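Local coordinates for protein SmhB (Serratia marcescens, PDB 6ZZ5) that serves as the B component of Smh, a tripartite alpha-pore-forming toxin, and probably inserts into target membranes with its partner proteins after leaving this soluble form, at residues 16-19 with 20-24; 328-331 with 332-336. All coordinates share one frame; numbering follows the deposited sequence.

Interaction 1 (16-19 with 20-24)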
# COMPACT_ATOMS: atom_id res chain seq x y z
N SER A 16 4.79 -5.59 -0.08
CA SER A 16 4.12 -5.96 1.19
C SER A 16 3.91 -4.75 2.12
O SER A 16 2.82 -4.58 2.68
CB SER A 16 4.89 -7.06 1.85
OG SER A 16 4.81 -8.19 0.98
N SER A 17 4.92 -3.92 2.27
CA SER A 17 4.86 -2.73 3.16
C SER A 17 3.89 -1.72 2.54
O SER A 17 2.99 -1.25 3.24
CB SER A 17 6.24 -2.14 3.38
OG SER A 17 6.87 -1.89 2.17
N GLN A 18 3.99 -1.51 1.23
CA GLN A 18 3.08 -0.56 0.54
C GLN A 18 1.64 -1.06 0.62
O GLN A 18 0.73 -0.22 0.82
CB GLN A 18 3.50 -0.30 -0.91
CG GLN A 18 2.85 0.95 -1.48
CD GLN A 18 1.45 0.69 -1.98
OE1 GLN A 18 1.11 -0.42 -2.42
NE2 GLN A 18 0.63 1.73 -1.94
N ALA A 19 1.41 -2.36 0.47
CA ALA A 19 0.07 -2.95 0.49
C ALA A 19 -0.62 -2.64 1.83
O ALA A 19 -1.82 -2.39 1.82
CB ALA A 19 0.13 -4.42 0.18
N LEU A 20 0.09 -2.70 2.93
CA LEU A 20 -0.49 -2.35 4.26
C LEU A 20 -0.89 -0.88 4.34
O LEU A 20 -1.94 -0.55 4.92
CB LEU A 20 0.52 -2.67 5.34
CG LEU A 20 0.76 -4.18 5.55
CD1 LEU A 20 1.70 -4.38 6.68
CD2 LEU A 20 -0.54 -4.92 5.81
N HIS A 21 -0.12 -0.03 3.70
CA HIS A 21 -0.41 1.43 3.68
C HIS A 21 -1.69 1.67 2.87
O HIS A 21 -2.63 2.33 3.36
CB HIS A 21 0.83 2.14 3.11
CG HIS A 21 0.78 3.63 3.15
ND1 HIS A 21 1.87 4.43 2.76
CD2 HIS A 21 -0.20 4.46 3.59
CE1 HIS A 21 1.51 5.70 2.91
NE2 HIS A 21 0.24 5.74 3.41
N ILE A 22 -1.75 1.19 1.61
CA ILE A 22 -2.97 1.36 0.79
C ILE A 22 -4.16 0.65 1.45
O ILE A 22 -5.27 1.23 1.45
CB ILE A 22 -2.76 1.00 -0.71
CG1 ILE A 22 -4.05 1.28 -1.50
CG2 ILE A 22 -2.29 -0.43 -0.93
CD1 ILE A 22 -3.86 1.24 -3.01
N GLN A 23 -3.97 -0.50 2.10
CA GLN A 23 -5.11 -1.16 2.79
C GLN A 23 -5.72 -0.22 3.87
O GLN A 23 -6.96 0.00 3.89
CB GLN A 23 -4.65 -2.45 3.47
CG GLN A 23 -5.72 -3.09 4.30
CD GLN A 23 -5.24 -4.39 4.87
OE1 GLN A 23 -4.31 -4.41 5.65
NE2 GLN A 23 -5.89 -5.47 4.54
N THR A 24 -4.88 0.36 4.70
CA THR A 24 -5.35 1.31 5.75
C THR A 24 -6.02 2.51 5.10
O THR A 24 -7.07 2.95 5.59
CB THR A 24 -4.19 1.76 6.64
OG1 THR A 24 -3.60 0.57 7.17
CG2 THR A 24 -4.64 2.64 7.78

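Interaction 2 (328-331 with 332-336)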
# COMPACT_ATOMS: atom_id res chain seq x y z
N THR A 328 9.18 -14.20 3.99
CA THR A 328 7.82 -14.63 3.58
C THR A 328 7.01 -14.96 4.83
O THR A 328 5.81 -14.65 4.84
CB THR A 328 7.81 -15.83 2.62
OG1 THR A 328 8.38 -17.00 3.24
CG2 THR A 328 8.55 -15.49 1.33
N LYS A 329 7.61 -15.62 5.81
CA LYS A 329 6.89 -16.11 7.02
C LYS A 329 6.50 -14.89 7.88
O LYS A 329 5.34 -14.81 8.36
CB LYS A 329 7.75 -17.07 7.86
CG LYS A 329 8.08 -18.42 7.19
CD LYS A 329 9.02 -19.29 8.05
CE LYS A 329 9.86 -20.30 7.27
NZ LYS A 329 8.96 -21.26 6.61
N ILE A 330 7.43 -13.97 8.06
CA ILE A 330 7.21 -12.76 8.92
C ILE A 330 6.17 -11.88 8.23
O ILE A 330 5.23 -11.45 8.91
CB ILE A 330 8.51 -12.02 9.20
CG1 ILE A 330 9.54 -12.93 9.88
CG2 ILE A 330 8.23 -10.78 10.07
CD1 ILE A 330 10.95 -12.38 9.84
N ILE A 331 6.30 -11.70 6.94
CA ILE A 331 5.38 -10.85 6.17
C ILE A 331 3.98 -11.42 6.26
O ILE A 331 3.02 -10.66 6.58
CB ILE A 331 5.86 -10.61 4.73
CG1 ILE A 331 7.10 -9.73 4.78
CG2 ILE A 331 4.78 -10.00 3.88
CD1 ILE A 331 7.79 -9.64 3.47
N LYS A 332 3.81 -12.72 6.03
CA LYS A 332 2.43 -13.27 6.12
C LYS A 332 1.83 -13.00 7.51
O LYS A 332 0.62 -12.64 7.58
CB LYS A 332 2.45 -14.73 5.70
CG LYS A 332 2.59 -14.88 4.18
CD LYS A 332 2.97 -16.30 3.76
CE LYS A 332 1.91 -17.28 4.16
NZ LYS A 332 1.17 -17.72 2.98
N GLN A 333 2.59 -13.21 8.57
CA GLN A 333 2.13 -13.00 9.97
C GLN A 333 1.77 -11.52 10.17
O GLN A 333 0.73 -11.20 10.75
CB GLN A 333 3.21 -13.40 10.98
CG GLN A 333 3.41 -14.90 11.15
CD GLN A 333 4.46 -15.15 12.22
OE1 GLN A 333 5.56 -14.61 12.16
NE2 GLN A 333 4.08 -15.88 13.25
N GLN A 334 2.63 -10.62 9.74
CA GLN A 334 2.37 -9.16 9.88
C GLN A 334 1.10 -8.75 9.13
O GLN A 334 0.36 -7.96 9.65
CB GLN A 334 3.51 -8.33 9.32
CG GLN A 334 4.72 -8.45 10.18
CD GLN A 334 4.87 -7.47 11.31
OE1 GLN A 334 3.98 -6.66 11.63
NE2 GLN A 334 6.02 -7.62 11.96
N MET A 335 0.91 -9.26 7.91
CA MET A 335 -0.24 -8.87 7.06
C MET A 335 -1.53 -9.42 7.66
O MET A 335 -2.54 -8.73 7.56
CB MET A 335 -0.02 -9.32 5.61
CG MET A 335 1.15 -8.54 5.02
SD MET A 335 1.38 -8.80 3.26
CE MET A 335 0.12 -7.65 2.69
N ALA A 336 -1.48 -10.57 8.32
CA ALA A 336 -2.67 -11.13 8.98
C ALA A 336 -2.89 -10.49 10.35
O ALA A 336 -3.96 -10.60 10.88
CB ALA A 336 -2.55 -12.64 9.07

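Interaction 1 (16-19 with 20-24)
Within helix 4-30, near the centre of the helical bundle of this soluble toxin, Gln18 and Ile22 meet one turn apart. The Gln18 carbonyl oxygen accepts Ile22 N at 3.0 Å in a nearly straight bond (169° at the hydrogen), and Ala19 O takes Gln23 N at 2.9 Å. The preceding turn is slacker: Leu20 N makes weak bonds to both Ser16 O and Ser17 O, and the bond from His21 N to Ser17 O is weak too.

Gln18 has CG anti to its N (chi1 -162°) and bends at chi2, which carries the amide forward along the helix, toward the next turn, until NE2 lies 3.7 Å from Ile22 CB and OE1 3.7 Å from Ile22 CG2. The amide thus rests against the branched carbon of Ile22 through van der Waals contact, and the same side chain also touches Gln270, Ser273 and Ala274 of helix 252-300. Ile22 CG2 also sits 3.4 Å from Ala19 O. Ala19 suits its place because a lone methyl lets Tyr64 and Gln69 of helix 44-92 come close.

Buried hydroxyls are paired within the helix. Thr24 OG1 bonds to Leu20 O at 3.0 Å, reaching it from the face opposite Thr24 N. Ser16 OG bonds to Met12 O, and Ser17 OG to Asn13 O and Ala14 O. Small polar side chains can therefore line a buried helix here, their hydroxyls satisfied by carbonyls of the preceding turn.

Interaction 2 (328-331 with 332-336)
Ile331 and Met335 lie side by side and point the same way along helix 321-336, Ile331 CG2 touching Met335 SD at 3.7 Å. The first torsion of Met335 (chi1 -66°) carries CG back over the previous turn, 3.2 Å from Ile331 O, and the bend at chi3 then turns the methyl end aside. Both side chains are buried: Ile331 packs on Met12, Asn13 and Ser16 of helix 4-30, and Met335 on Gln69 of helix 44-92. A branched residue and a flexible thioether can fill such an interface without bringing in a polar group.

Beneath them the backbone is regularly paired. Four i to i+4 bonds, from Lys332 N to Thr328 O, Gln333 N to Lys329 O, Gln334 N to Ile330 O and Met335 N to Ile331 O, span 2.9 to 3.2 Å. The last two donors approach nearly in line with the carbonyl, whereas Lys332 N is tilted 35° from the carbonyl plane of Thr328.

Polar ends find partners beyond this turn. Thr328 OG1 bonds to Leu325 O and to Gln80 NE2, and the ammonium of Lys332 reaches Thr77 OG1 on helix 44-92. The Lys332 chain gets there by laying CG 3.3 Å from Thr328 O before bending at chi3 and chi4. Lys329, exposed, has a sulfate, probably left from crystallisation, as a long and weak ionic partner, and its chain touches Gln80. The inward face therefore mixes two kinds of grip: apolar cover from Ile331 and Met335, and hydrogen bonds from Thr328 and Lys332 to helix 44-92.

Overall arrangement
Interactions 1 and 2 are short segments of two different helices, 4-30 and 321-336, far apart in sequence but touching in the fold, with centres about 13 Å apart. Ser16 OG meets Ile331 CG2 at 3.4 Å, and the Met335 methyl CE lies 4.1 Å from Ala19 CB; Leu20 CD2 approaches Met335 CG equally closely, at 4.1 Å. The apolar pair of interaction 2 therefore packs on Ser16, Ala19 and Leu20 of interaction 1, the small Ser16 and Ala19 probably allowing the close approach. Helix 44-92 borders both, with Gln69 and Val76 each touched from the two helices. The centre of interaction 1 is about 3 Å from the centre of the chain, that of interaction 2 about 15 Å.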